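Local coordinates for protein 3-HSA hydroxylase, oxygenase (Rhodococcus sp., PDB 2RFQ) that hydroxylates the phenolic ring of the cholesterol catabolite 3-HSA next to its hydroxyl group, using reduced flavin and molecular oxygen, as the oxygenase component of a two-component monooxygenase, at residues H92-A97 against P227-P232; E56-Y61 against F99-Q104; G186-G191 against F358-H363; T82-S87 against T239-P244. All coordinates share one frame; numbering follows the deposited sequence.

How the contacts relate
Contacts 1 and 4 tie helix 80-96 to the chain around the start of helix 233-266, contact 2 joins two parts of the N-terminal region, and contact 3 joins a loop between strands to helix 354-365. Contact 4 lies about 3 Å from the centre of the chain, and its centre is about 16 Å from that of contact 1. Contacts 1 and 2 touch where Leu96 O meets Gln104 CG at 3.3 Å. On the opposite side of the chain's centre from both, contact 3 touches contact 4 through Leu187 and Thr190 on Trp84, assigned by similarity to the FMN site; its Arg360 side chain is about 10 Å from a bound 3-pyridinium-1-ylpropane-1-sulfonate. Contact 2 is remote from the annotated sites.

Contact 1 of 4, residues H92-A97 against P227-P232; sequences HNWHLA and PVYKMP
Val228 O is gripped twice, by the indole NE1 of Trp94 from the helix and by Met231 N, three residues on in its own segment, and the two donors approach from opposite faces of the carbonyl plane. The bond from Trp94 NE1 to Val228 O is 2.8 Å long and nearly straight, with an N-H...O angle of 173°. It lies in the plane of the indole yet comes in well above the plane of the carbonyl. A chi1 of 179° sets Trp94 CG anti to the backbone N, and the indole beyond it reaches the turn. On the same edge of the indole, next to NE1, CZ2 comes to 3.3 Å from Met231 O.

The segment 227-232 is the end of the loop leading into helix 233-266, with Pro232 at the N-cap position, while 92-97 belongs to the last part of helix 80-96 in the all-helical N-terminal domain of the acyl-CoA dehydrogenase fold. Tyr229 slides past Trp94 in the opposite direction. Its CD1 lies over one indole face, 3.6 Å from Trp94 CD1, the two planes oblique at 39°. Ala97 CB sits over a face of the tyrosine ring in a CH-pi contact, 3.8 Å from the ring centroid, and Val228 CG1 covers the centre of the opposite face. The hydroxyl of Tyr229 is bonded to Leu53 O, and Pro55 packs against both Tyr229 and Ala97.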
loop_
_atom_site.group_PDB
_atom_site.type_symbol
_atom_site.label_atom_id
_atom_site.label_comp_id
_atom_site.label_asym_id
_atom_site.label_seq_id
_atom_site.Cartn_x
_atom_site.Cartn_y
_atom_site.Cartn_z
ATOM N N HIS A 92 4.885 -15.909 -31.482
ATOM C CA HIS A 92 5.514 -17.114 -32.021
ATOM C C HIS A 92 5.997 -16.907 -33.444
ATOM O O HIS A 92 6.891 -17.606 -33.889
ATOM C CB HIS A 92 4.574 -18.305 -31.938
ATOM C CG HIS A 92 4.157 -18.608 -30.543
ATOM N ND1 HIS A 92 2.926 -19.148 -30.238
ATOM C CD2 HIS A 92 4.776 -18.375 -29.360
ATOM C CE1 HIS A 92 2.823 -19.274 -28.925
ATOM N NE2 HIS A 92 3.928 -18.808 -28.374
ATOM N N ASN A 93 5.410 -15.944 -34.151
ATOM C CA ASN A 93 5.844 -15.645 -35.533
ATOM C C ASN A 93 7.177 -14.908 -35.548
ATOM O O ASN A 93 7.946 -15.014 -36.504
ATOM C CB ASN A 93 4.742 -14.912 -36.311
ATOM C CG ASN A 93 3.542 -15.825 -36.597
ATOM O OD1 ASN A 93 3.606 -17.037 -36.359
ATOM N ND2 ASN A 93 2.440 -15.247 -37.068
ATOM N N TRP A 94 7.439 -14.197 -34.461
ATOM C CA TRP A 94 8.745 -13.615 -34.198
ATOM C C TRP A 94 9.740 -14.746 -33.857
ATOM O O TRP A 94 10.847 -14.813 -34.396
ATOM C CB TRP A 94 8.639 -12.603 -33.031
ATOM C CG TRP A 94 9.947 -11.945 -32.631
ATOM C CD1 TRP A 94 10.430 -10.735 -33.068
ATOM C CD2 TRP A 94 10.927 -12.459 -31.709
ATOM N NE1 TRP A 94 11.669 -10.476 -32.495
ATOM C CE2 TRP A 94 11.983 -11.508 -31.646
ATOM C CE3 TRP A 94 11.009 -13.617 -30.923
ATOM C CZ2 TRP A 94 13.101 -11.684 -30.843
ATOM C CZ3 TRP A 94 12.165 -13.798 -30.113
ATOM C CH2 TRP A 94 13.177 -12.838 -30.094
ATOM N N HIS A 95 9.344 -15.630 -32.950
ATOM C CA HIS A 95 10.232 -16.726 -32.526
ATOM C C HIS A 95 10.614 -17.614 -33.715
ATOM O O HIS A 95 11.794 -17.957 -33.889
ATOM C CB HIS A 95 9.559 -17.564 -31.419
ATOM C CG HIS A 95 10.490 -18.530 -30.738
ATOM N ND1 HIS A 95 10.044 -19.451 -29.816
ATOM C CD2 HIS A 95 11.834 -18.710 -30.831
ATOM C CE1 HIS A 95 11.067 -20.163 -29.368
ATOM N NE2 HIS A 95 12.169 -19.723 -29.955
ATOM N N LEU A 96 9.643 -17.946 -34.568
ATOM C CA LEU A 96 9.945 -18.818 -35.700
ATOM C C LEU A 96 10.942 -18.195 -36.683
ATOM O O LEU A 96 11.681 -18.909 -37.348
ATOM C CB LEU A 96 8.668 -19.239 -36.431
ATOM C CG LEU A 96 8.848 -20.351 -37.472
ATOM C CD1 LEU A 96 9.379 -21.636 -36.858
ATOM C CD2 LEU A 96 7.542 -20.622 -38.248
ATOM N N ALA A 97 10.954 -16.867 -36.780
ATOM C CA ALA A 97 11.908 -16.148 -37.634
ATOM C C ALA A 97 13.360 -16.455 -37.273
ATOM O O ALA A 97 14.252 -16.222 -38.081
ATOM C CB ALA A 97 11.669 -14.652 -37.523
ATOM N N PRO A 227 15.803 -5.465 -37.764
ATOM C CA PRO A 227 16.290 -5.247 -36.382
ATOM C C PRO A 227 15.380 -5.821 -35.294
ATOM O O PRO A 227 15.871 -6.152 -34.210
ATOM C CB PRO A 227 16.411 -3.717 -36.270
ATOM C CG PRO A 227 15.488 -3.175 -37.391
ATOM C CD PRO A 227 15.673 -4.184 -38.503
ATOM N N VAL A 228 14.086 -5.970 -35.565
ATOM C CA VAL A 228 13.198 -6.517 -34.533
ATOM C C VAL A 228 13.646 -7.929 -34.085
ATOM O O VAL A 228 13.445 -8.304 -32.917
ATOM C CB VAL A 228 11.703 -6.506 -34.973
ATOM C CG1 VAL A 228 11.443 -7.501 -36.116
ATOM C CG2 VAL A 228 10.790 -6.807 -33.779
ATOM N N TYR A 229 14.286 -8.693 -34.983
ATOM C CA TYR A 229 14.676 -10.078 -34.632
ATOM C C TYR A 229 15.942 -10.143 -33.769
ATOM O O TYR A 229 16.322 -11.231 -33.321
ATOM C CB TYR A 229 14.770 -10.994 -35.875
ATOM C CG TYR A 229 13.481 -10.978 -36.641
ATOM C CD1 TYR A 229 12.291 -11.421 -36.037
ATOM C CD2 TYR A 229 13.415 -10.456 -37.933
ATOM C CE1 TYR A 229 11.059 -11.337 -36.689
ATOM C CE2 TYR A 229 12.210 -10.393 -38.609
ATOM C CZ TYR A 229 11.036 -10.841 -37.993
ATOM O OH TYR A 229 9.833 -10.764 -38.640
ATOM N N LYS A 230 16.568 -8.987 -33.512
ATOM C CA LYS A 230 17.745 -8.929 -32.636
ATOM C C LYS A 230 17.332 -8.510 -31.212
ATOM O O LYS A 230 18.186 -8.361 -30.324
ATOM C CB LYS A 230 18.799 -7.993 -33.217
ATOM C CG LYS A 230 19.320 -8.535 -34.533
ATOM C CD LYS A 230 20.386 -7.647 -35.142
ATOM C CE LYS A 230 21.008 -8.358 -36.354
ATOM N NZ LYS A 230 20.101 -8.385 -37.549
HETATM N N MSE A 231 16.029 -8.294 -31.015
HETATM C CA MSE A 231 15.531 -7.953 -29.674
HETATM C C MSE A 231 15.736 -9.125 -28.710
HETATM O O MSE A 231 15.591 -10.265 -29.115
HETATM C CB MSE A 231 14.041 -7.595 -29.718
HETATM C CG MSE A 231 13.761 -6.324 -30.490
HETATM SE SE MSE A 231 14.050 -4.734 -29.365
HETATM C CE MSE A 231 12.519 -4.972 -28.132
ATOM N N PRO A 232 16.060 -8.833 -27.434
ATOM C CA PRO A 232 16.271 -9.897 -26.458
ATOM C C PRO A 232 14.980 -10.612 -26.075
ATOM O O PRO A 232 13.971 -9.953 -25.823
ATOM C CB PRO A 232 16.890 -9.156 -25.249
ATOM C CG PRO A 232 16.382 -7.775 -25.346
ATOM C CD PRO A 232 16.293 -7.496 -26.857
#

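Contact 2 of 4, residues E56-Y61 against F99-Q104; sequences EQWGGY and FSQQAQ
Gln57 and Gln101 meet tip to tip and exchange a pair of amide hydrogen bonds: Gln101 NE2 gives to Gln57 OE1 at 2.9 Å, and Gln57 NE2 returns one to Gln101 OE1 at 3.0 Å. The two amides are nearly coplanar, 26° apart, so each is held against rotation by both bonds. Gln57 extends straight beyond CG, whereas Gln101 has CD folded round at chi2 (73°) and comes in from the helix. This doubly bonded pair is the more open side of the contact, both residues being partly exposed.

Deeper in, Trp58 and Gln104 are buried and packed closely. Trp58 NE1 donates to Gln104 OE1 at 2.8 Å, within the indole plane, and the amide stands steeply to the ring at 69°. Gln104 CB rests 3.6 Å from Trp58 CZ2, while Gln57 CG and Gln104 O lie over opposite faces of the indole. The same amide turns its NE2 back to Phe99 O at 2.9 Å, a bond that fixes which way OE1 points. Asn224 completes the network, accepting from Gln57 NE2 and donating to Gln104 OE1.

Ser100 is the N-cap of helix 101-108, its OG accepting from Ala103 N. The contact thus joins the loop between helices 38-47 and 65-76 to the first turn of that helix, with Trp108 meeting the indole from further along it and Phe99 and Ala103 packing on strand 162-172.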
loop_
_atom_site.group_PDB
_atom_site.type_symbol
_atom_site.label_atom_id
_atom_site.label_comp_id
_atom_site.label_asym_id
_atom_site.label_seq_id
_atom_site.Cartn_x
_atom_site.Cartn_y
_atom_site.Cartn_z
ATOM N N GLU A 56 9.340 -10.366 -43.532
ATOM C CA GLU A 56 8.931 -9.896 -44.847
ATOM C C GLU A 56 8.920 -11.029 -45.893
ATOM O O GLU A 56 8.061 -11.049 -46.782
ATOM C CB GLU A 56 9.840 -8.752 -45.279
ATOM C CG GLU A 56 9.453 -8.114 -46.611
ATOM C CD GLU A 56 10.053 -8.824 -47.803
ATOM O OE1 GLU A 56 11.045 -9.566 -47.633
ATOM O OE2 GLU A 56 9.533 -8.621 -48.926
ATOM N N GLN A 57 9.848 -11.984 -45.783
ATOM C CA GLN A 57 9.941 -13.038 -46.819
ATOM C C GLN A 57 8.679 -13.906 -46.849
ATOM O O GLN A 57 8.391 -14.550 -47.863
ATOM C CB GLN A 57 11.194 -13.906 -46.649
ATOM C CG GLN A 57 11.208 -14.778 -45.416
ATOM C CD GLN A 57 12.268 -15.856 -45.499
ATOM O OE1 GLN A 57 12.330 -16.619 -46.491
ATOM N NE2 GLN A 57 13.099 -15.939 -44.466
ATOM N N TRP A 58 7.926 -13.910 -45.744
ATOM C CA TRP A 58 6.702 -14.712 -45.627
ATOM C C TRP A 58 5.435 -13.835 -45.733
ATOM O O TRP A 58 4.332 -14.258 -45.377
ATOM C CB TRP A 58 6.698 -15.522 -44.306
ATOM C CG TRP A 58 7.883 -16.409 -44.165
ATOM C CD1 TRP A 58 8.898 -16.287 -43.253
ATOM C CD2 TRP A 58 8.223 -17.525 -44.999
ATOM N NE1 TRP A 58 9.837 -17.283 -43.457
ATOM C CE2 TRP A 58 9.444 -18.050 -44.522
ATOM C CE3 TRP A 58 7.597 -18.153 -46.082
ATOM C CZ2 TRP A 58 10.063 -19.164 -45.108
ATOM C CZ3 TRP A 58 8.215 -19.257 -46.672
ATOM C CH2 TRP A 58 9.438 -19.747 -46.181
ATOM N N GLY A 59 5.602 -12.604 -46.208
ATOM C CA GLY A 59 4.482 -11.685 -46.366
ATOM C C GLY A 59 4.169 -10.898 -45.103
ATOM O O GLY A 59 3.116 -10.279 -45.009
ATOM N N GLY A 60 5.106 -10.897 -44.153
ATOM C CA GLY A 60 4.893 -10.233 -42.857
ATOM C C GLY A 60 5.390 -8.802 -42.800
ATOM O O GLY A 60 6.073 -8.318 -43.727
ATOM N N TYR A 61 5.049 -8.111 -41.711
ATOM C CA TYR A 61 5.433 -6.712 -41.535
ATOM C C TYR A 61 6.789 -6.527 -40.871
ATOM O O TYR A 61 7.327 -5.421 -40.915
ATOM C CB TYR A 61 4.404 -5.960 -40.676
ATOM C CG TYR A 61 3.033 -5.801 -41.299
ATOM C CD1 TYR A 61 2.724 -4.683 -42.077
ATOM C CD2 TYR A 61 2.026 -6.745 -41.062
ATOM C CE1 TYR A 61 1.442 -4.520 -42.632
ATOM C CE2 TYR A 61 0.753 -6.591 -41.610
ATOM C CZ TYR A 61 0.463 -5.475 -42.388
ATOM O OH TYR A 61 -0.791 -5.329 -42.950
ATOM N N PHE A 99 14.350 -19.542 -36.106
ATOM C CA PHE A 99 14.655 -20.923 -36.469
ATOM C C PHE A 99 15.299 -20.947 -37.860
ATOM O O PHE A 99 15.277 -19.951 -38.600
ATOM C CB PHE A 99 13.398 -21.809 -36.498
ATOM C CG PHE A 99 12.920 -22.279 -35.136
ATOM C CD1 PHE A 99 12.971 -23.637 -34.786
ATOM C CD2 PHE A 99 12.348 -21.372 -34.234
ATOM C CE1 PHE A 99 12.466 -24.080 -33.532
ATOM C CE2 PHE A 99 11.857 -21.809 -32.985
ATOM C CZ PHE A 99 11.902 -23.158 -32.641
ATOM N N SER A 100 15.844 -22.104 -38.215
ATOM C CA SER A 100 16.438 -22.291 -39.538
ATOM C C SER A 100 15.437 -21.930 -40.636
ATOM O O SER A 100 14.201 -22.077 -40.463
ATOM C CB SER A 100 16.879 -23.751 -39.703
ATOM O OG SER A 100 15.736 -24.596 -39.783
ATOM N N GLN A 101 15.972 -21.499 -41.780
ATOM C CA GLN A 101 15.153 -21.232 -42.944
ATOM C C GLN A 101 14.297 -22.453 -43.288
ATOM O O GLN A 101 13.130 -22.320 -43.684
ATOM C CB GLN A 101 16.046 -20.860 -44.138
ATOM C CG GLN A 101 15.288 -20.648 -45.431
ATOM C CD GLN A 101 14.485 -19.359 -45.455
ATOM O OE1 GLN A 101 14.827 -18.381 -44.784
ATOM N NE2 GLN A 101 13.402 -19.354 -46.242
ATOM N N GLN A 102 14.868 -23.646 -43.120
ATOM C CA GLN A 102 14.156 -24.874 -43.477
ATOM C C GLN A 102 12.946 -25.071 -42.583
ATOM O O GLN A 102 11.885 -25.468 -43.053
ATOM C CB GLN A 102 15.093 -26.078 -43.392
ATOM C CG GLN A 102 14.479 -27.379 -43.873
ATOM C CD GLN A 102 15.449 -28.562 -43.698
ATOM O OE1 GLN A 102 16.655 -28.374 -43.448
ATOM N NE2 GLN A 102 14.933 -29.781 -43.835
ATOM N N ALA A 103 13.102 -24.776 -41.290
ATOM C CA ALA A 103 11.973 -24.872 -40.348
ATOM C C ALA A 103 10.852 -23.885 -40.726
ATOM O O ALA A 103 9.668 -24.234 -40.725
ATOM C CB ALA A 103 12.445 -24.611 -38.924
ATOM N N GLN A 104 11.229 -22.662 -41.087
ATOM C CA GLN A 104 10.223 -21.675 -41.531
ATOM C C GLN A 104 9.511 -22.137 -42.798
ATOM O O GLN A 104 8.310 -21.971 -42.928
ATOM C CB GLN A 104 10.872 -20.323 -41.790
ATOM C CG GLN A 104 11.486 -19.685 -40.561
ATOM C CD GLN A 104 12.374 -18.519 -40.936
ATOM O OE1 GLN A 104 11.931 -17.588 -41.609
ATOM N NE2 GLN A 104 13.649 -18.594 -40.545
#

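Contact 3 of 4, residues G186-G191 against F358-H363; sequences GLRGTG and FWRDAH
Gly186 is laid directly against the backbone of helix 354-365 at 358-363, its CA only 4.4 Å from the CA of Asp361 and 3.7 Å from Arg360 O. A CB here would clash with Arg360 O, so the close approach of the two chain segments depends on glycine. Leu187 follows with positive phi (52°), and the chain then enters a short 3-10 turn at 188-190, closed by Thr190 N and OG1, both of which donate to Leu187 O.

The opening of this turn is held by Asp361. Its OD1 accepts from Leu187 N at 2.8 Å, the donor lying above the carboxylate plane, and also from a water that in turn accepts from Arg188 N at 2.9 Å. One carboxylate oxygen therefore serves two successive backbone N-H groups, one directly and one through water. Beside this, the Leu187 side chain runs past the helix with CG 3.5 Å from Asp361 O. Nearby, the two arginine side chains cross obliquely: Arg360 NH1 lies over a face of the Arg188 guanidinium, 3.7 Å from Arg188 NH1. Their like charges are probably offset by Glu31, which forms a salt bridge with Arg360 NH1. Each side chain also donates to the chain just before Gly186, Arg188 NE to Val184 O and Arg360 NH1 to Val185 O.

The loop between strands 177-179 and 193-198 is thereby joined to helix 354-365. Leu187 and Thr190 reach Trp84 on helix 80-96, Met248 of helix 233-266 touches Leu187 and Asp361, and Trp359 stacks on Trp359 of a second subunit.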
loop_
_atom_site.group_PDB
_atom_site.type_symbol
_atom_site.label_atom_id
_atom_site.label_comp_id
_atom_site.label_asym_id
_atom_site.label_seq_id
_atom_site.Cartn_x
_atom_site.Cartn_y
_atom_site.Cartn_z
ATOM N N GLY A 186 -10.078 -17.639 -14.196
ATOM C CA GLY A 186 -9.969 -16.530 -15.175
ATOM C C GLY A 186 -9.205 -16.950 -16.414
ATOM O O GLY A 186 -8.570 -18.018 -16.450
ATOM N N LEU A 187 -9.229 -16.082 -17.429
ATOM C CA LEU A 187 -8.694 -16.427 -18.764
ATOM C C LEU A 187 -9.299 -17.751 -19.257
ATOM O O LEU A 187 -8.668 -18.519 -19.990
ATOM C CB LEU A 187 -7.144 -16.487 -18.777
ATOM C CG LEU A 187 -6.462 -15.107 -18.687
ATOM C CD1 LEU A 187 -4.917 -15.334 -18.611
ATOM C CD2 LEU A 187 -6.865 -14.224 -19.898
ATOM N N ARG A 188 -10.553 -17.986 -18.885
ATOM C CA ARG A 188 -11.257 -19.223 -19.278
ATOM C C ARG A 188 -11.296 -19.376 -20.805
ATOM O O ARG A 188 -11.103 -20.476 -21.348
ATOM C CB ARG A 188 -12.676 -19.219 -18.715
ATOM C CG ARG A 188 -12.660 -19.359 -17.223
ATOM C CD ARG A 188 -14.065 -19.199 -16.623
ATOM N NE ARG A 188 -14.062 -19.604 -15.227
ATOM C CZ ARG A 188 -15.010 -19.292 -14.346
ATOM N NH1 ARG A 188 -16.042 -18.509 -14.699
ATOM N NH2 ARG A 188 -14.921 -19.764 -13.103
ATOM N N GLY A 189 -11.497 -18.262 -21.502
ATOM C CA GLY A 189 -11.596 -18.289 -22.967
ATOM C C GLY A 189 -10.323 -18.676 -23.701
ATOM O O GLY A 189 -10.371 -18.962 -24.896
ATOM N N THR A 190 -9.172 -18.673 -23.004
ATOM C CA THR A 190 -7.912 -18.893 -23.706
ATOM C C THR A 190 -7.728 -20.336 -24.188
ATOM O O THR A 190 -6.914 -20.572 -25.079
ATOM C CB THR A 190 -6.673 -18.448 -22.871
ATOM O OG1 THR A 190 -6.590 -19.246 -21.680
ATOM C CG2 THR A 190 -6.807 -16.954 -22.513
ATOM N N GLY A 191 -8.479 -21.288 -23.612
ATOM C CA GLY A 191 -8.324 -22.681 -24.031
ATOM C C GLY A 191 -6.872 -23.106 -23.922
ATOM O O GLY A 191 -6.300 -23.684 -24.857
ATOM N N PHE A 358 -12.638 -8.814 -16.475
ATOM C CA PHE A 358 -11.275 -8.285 -16.567
ATOM C C PHE A 358 -10.520 -8.548 -15.276
ATOM O O PHE A 358 -9.323 -8.834 -15.297
ATOM C CB PHE A 358 -11.324 -6.788 -16.825
ATOM C CG PHE A 358 -11.697 -6.416 -18.256
ATOM C CD1 PHE A 358 -10.935 -6.873 -19.351
ATOM C CD2 PHE A 358 -12.772 -5.554 -18.495
ATOM C CE1 PHE A 358 -11.261 -6.482 -20.663
ATOM C CE2 PHE A 358 -13.128 -5.176 -19.802
ATOM C CZ PHE A 358 -12.352 -5.628 -20.889
ATOM N N TRP A 359 -11.237 -8.454 -14.152
ATOM C CA TRP A 359 -10.645 -8.689 -12.820
ATOM C C TRP A 359 -10.135 -10.124 -12.714
ATOM O O TRP A 359 -8.962 -10.343 -12.422
ATOM C CB TRP A 359 -11.703 -8.343 -11.738
ATOM C CG TRP A 359 -11.289 -8.562 -10.317
ATOM C CD1 TRP A 359 -10.301 -7.906 -9.610
ATOM C CD2 TRP A 359 -11.854 -9.520 -9.429
ATOM N NE1 TRP A 359 -10.231 -8.407 -8.317
ATOM C CE2 TRP A 359 -11.172 -9.396 -8.182
ATOM C CE3 TRP A 359 -12.875 -10.472 -9.560
ATOM C CZ2 TRP A 359 -11.511 -10.183 -7.060
ATOM C CZ3 TRP A 359 -13.204 -11.266 -8.441
ATOM C CH2 TRP A 359 -12.513 -11.127 -7.231
ATOM N N ARG A 360 -10.999 -11.104 -12.991
ATOM C CA ARG A 360 -10.562 -12.507 -12.925
ATOM C C ARG A 360 -9.488 -12.811 -13.942
ATOM O O ARG A 360 -8.503 -13.519 -13.651
ATOM C CB ARG A 360 -11.749 -13.432 -13.134
ATOM C CG ARG A 360 -12.691 -13.425 -11.906
ATOM C CD ARG A 360 -13.875 -14.377 -12.118
ATOM N NE ARG A 360 -14.793 -13.908 -13.163
ATOM C CZ ARG A 360 -14.853 -14.380 -14.410
ATOM N NH1 ARG A 360 -14.035 -15.353 -14.825
ATOM N NH2 ARG A 360 -15.729 -13.868 -15.261
ATOM N N ASP A 361 -9.668 -12.260 -15.142
ATOM C CA ASP A 361 -8.701 -12.484 -16.231
ATOM C C ASP A 361 -7.284 -11.981 -15.893
ATOM O O ASP A 361 -6.289 -12.676 -16.165
ATOM C CB ASP A 361 -9.206 -11.822 -17.511
ATOM C CG ASP A 361 -10.342 -12.596 -18.181
ATOM O OD1 ASP A 361 -10.703 -13.713 -17.749
ATOM O OD2 ASP A 361 -10.926 -12.054 -19.155
ATOM N N ALA A 362 -7.205 -10.770 -15.334
ATOM C CA ALA A 362 -5.895 -10.170 -14.977
ATOM C C ALA A 362 -5.245 -10.983 -13.874
ATOM O O ALA A 362 -4.042 -11.260 -13.917
ATOM C CB ALA A 362 -6.060 -8.694 -14.566
ATOM N N HIS A 363 -6.046 -11.418 -12.895
ATOM C CA HIS A 363 -5.470 -12.210 -11.810
ATOM C C HIS A 363 -5.003 -13.578 -12.285
ATOM O O HIS A 363 -4.038 -14.156 -11.748
ATOM C CB HIS A 363 -6.449 -12.302 -10.638
ATOM C CG HIS A 363 -6.464 -11.072 -9.804
ATOM N ND1 HIS A 363 -5.555 -10.855 -8.783
ATOM C CD2 HIS A 363 -7.227 -9.956 -9.880
ATOM C CE1 HIS A 363 -5.784 -9.667 -8.245
ATOM N NE2 HIS A 363 -6.786 -9.098 -8.897
HETATM O O HOH W 1 -12.296 -15.929 -17.802
#

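Contact 4 of 4, residues T82-S87 against T239-P244; sequences TGWVSS and TTISAP
At the core of the acyl-CoA dehydrogenase fold, helix 80-96 of the N-terminal domain packs on helix 233-266, which opens the C-terminal helical bundle. Ser87 and Thr240 form the polar end of this contact. Ser87 OG, anti to its backbone N (chi1 -170°), donates to Thr240 O at 2.6 Å, in the carbonyl plane and on a lone pair. Thr240 OG1 lies 2.9 Å from Ser87 OG, close enough for a second bond between the side chains, although its proton also has Ser87 O within weak reach.

Towards the other end the contact turns apolar. Pro244 faces the first helix, its CB resting on the backbone at Gly83, 3.9 Å from the carbonyl O, and its CG 3.8 Å from Trp84 CE3. Ile241 CG2 touches Trp84 CH2 at 3.9 Å. Ile241 O, buried with no polar partner in the model, has Trp84 CZ3 3.6 Å away. The helices run nearly antiparallel, at 159°, with short-segment axes 8.9 Å apart. Trp84 NE1 makes a weak hydrogen bond to Ser143 OG, and both residues are assigned to FMN binding by similarity, consistent with a flavin site bordered by the interface of helical and beta domains, as in acyl-CoA dehydrogenases.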
loop_
_atom_site.group_PDB
_atom_site.type_symbol
_atom_site.label_atom_id
_atom_site.label_comp_id
_atom_site.label_asym_id
_atom_site.label_seq_id
_atom_site.Cartn_x
_atom_site.Cartn_y
_atom_site.Cartn_z
ATOM N N THR A 82 -9.029 -13.144 -25.587
ATOM C CA THR A 82 -8.626 -12.965 -26.983
ATOM C C THR A 82 -7.299 -12.209 -27.053
ATOM O O THR A 82 -6.410 -12.579 -27.829
ATOM C CB THR A 82 -9.722 -12.253 -27.793
ATOM O OG1 THR A 82 -10.927 -13.030 -27.704
ATOM C CG2 THR A 82 -9.332 -12.191 -29.272
ATOM N N GLY A 83 -7.146 -11.196 -26.200
ATOM C CA GLY A 83 -5.895 -10.420 -26.157
ATOM C C GLY A 83 -4.707 -11.270 -25.736
ATOM O O GLY A 83 -3.616 -11.171 -26.321
ATOM N N TRP A 84 -4.935 -12.118 -24.734
ATOM C CA TRP A 84 -3.895 -13.024 -24.244
ATOM C C TRP A 84 -3.440 -13.982 -25.333
ATOM O O TRP A 84 -2.231 -14.117 -25.597
ATOM C CB TRP A 84 -4.444 -13.810 -23.067
ATOM C CG TRP A 84 -3.467 -14.725 -22.362
ATOM C CD1 TRP A 84 -3.312 -16.066 -22.566
ATOM C CD2 TRP A 84 -2.529 -14.362 -21.320
ATOM N NE1 TRP A 84 -2.351 -16.568 -21.699
ATOM C CE2 TRP A 84 -1.865 -15.540 -20.928
ATOM C CE3 TRP A 84 -2.208 -13.150 -20.672
ATOM C CZ2 TRP A 84 -0.871 -15.541 -19.924
ATOM C CZ3 TRP A 84 -1.234 -13.140 -19.682
ATOM C CH2 TRP A 84 -0.578 -14.331 -19.315
ATOM N N VAL A 85 -4.400 -14.643 -25.957
ATOM C CA VAL A 85 -4.081 -15.584 -27.052
ATOM C C VAL A 85 -3.406 -14.865 -28.221
ATOM O O VAL A 85 -2.423 -15.371 -28.786
ATOM C CB VAL A 85 -5.358 -16.307 -27.508
ATOM C CG1 VAL A 85 -5.140 -17.098 -28.803
ATOM C CG2 VAL A 85 -5.844 -17.227 -26.384
ATOM N N SER A 86 -3.917 -13.686 -28.571
ATOM C CA SER A 86 -3.389 -12.939 -29.712
ATOM C C SER A 86 -1.920 -12.602 -29.477
ATOM O O SER A 86 -1.073 -12.760 -30.355
ATOM C CB SER A 86 -4.199 -11.653 -29.937
ATOM O OG SER A 86 -5.514 -11.974 -30.423
ATOM N N SER A 87 -1.618 -12.158 -28.272
ATOM C CA SER A 87 -0.248 -11.776 -27.957
ATOM C C SER A 87 0.717 -12.950 -28.085
ATOM O O SER A 87 1.757 -12.852 -28.754
ATOM C CB SER A 87 -0.195 -11.245 -26.540
ATOM O OG SER A 87 1.078 -10.647 -26.295
ATOM N N THR A 239 7.229 -9.180 -22.118
ATOM C CA THR A 239 6.360 -8.048 -22.516
ATOM C C THR A 239 5.076 -8.575 -23.207
ATOM O O THR A 239 3.988 -8.007 -23.029
ATOM C CB THR A 239 7.122 -7.050 -23.405
ATOM O OG1 THR A 239 8.229 -6.529 -22.653
ATOM C CG2 THR A 239 6.213 -5.862 -23.844
ATOM N N THR A 240 5.204 -9.685 -23.944
ATOM C CA THR A 240 4.012 -10.338 -24.550
ATOM C C THR A 240 2.998 -10.838 -23.501
ATOM O O THR A 240 1.803 -10.941 -23.771
ATOM C CB THR A 240 4.386 -11.397 -25.606
ATOM O OG1 THR A 240 3.866 -10.972 -26.890
ATOM C CG2 THR A 240 3.778 -12.747 -25.300
ATOM N N ILE A 241 3.492 -11.095 -22.290
ATOM C CA ILE A 241 2.686 -11.502 -21.162
ATOM C C ILE A 241 2.108 -10.303 -20.403
ATOM O O ILE A 241 0.964 -10.356 -19.931
ATOM C CB ILE A 241 3.552 -12.421 -20.221
ATOM C CG1 ILE A 241 3.998 -13.670 -20.982
ATOM C CG2 ILE A 241 2.866 -12.663 -18.851
ATOM C CD1 ILE A 241 2.835 -14.453 -21.670
ATOM N N SER A 242 2.871 -9.228 -20.274
ATOM C CA SER A 242 2.350 -8.053 -19.561
ATOM C C SER A 242 1.416 -7.205 -20.428
ATOM O O SER A 242 0.434 -6.655 -19.926
ATOM C CB SER A 242 3.491 -7.158 -19.021
ATOM O OG SER A 242 4.247 -7.869 -18.052
ATOM N N ALA A 243 1.742 -7.062 -21.715
ATOM C CA ALA A 243 0.943 -6.166 -22.589
ATOM C C ALA A 243 -0.565 -6.462 -22.571
ATOM O O ALA A 243 -1.367 -5.526 -22.454
ATOM C CB ALA A 243 1.502 -6.161 -24.024
ATOM N N PRO A 244 -0.975 -7.745 -22.670
ATOM C CA PRO A 244 -2.428 -8.012 -22.623
ATOM C C PRO A 244 -3.036 -7.676 -21.258
ATOM O O PRO A 244 -4.158 -7.231 -21.194
ATOM C CB PRO A 244 -2.551 -9.505 -22.974
ATOM C CG PRO A 244 -1.181 -10.094 -22.737
ATOM C CD PRO A 244 -0.180 -8.979 -22.866
#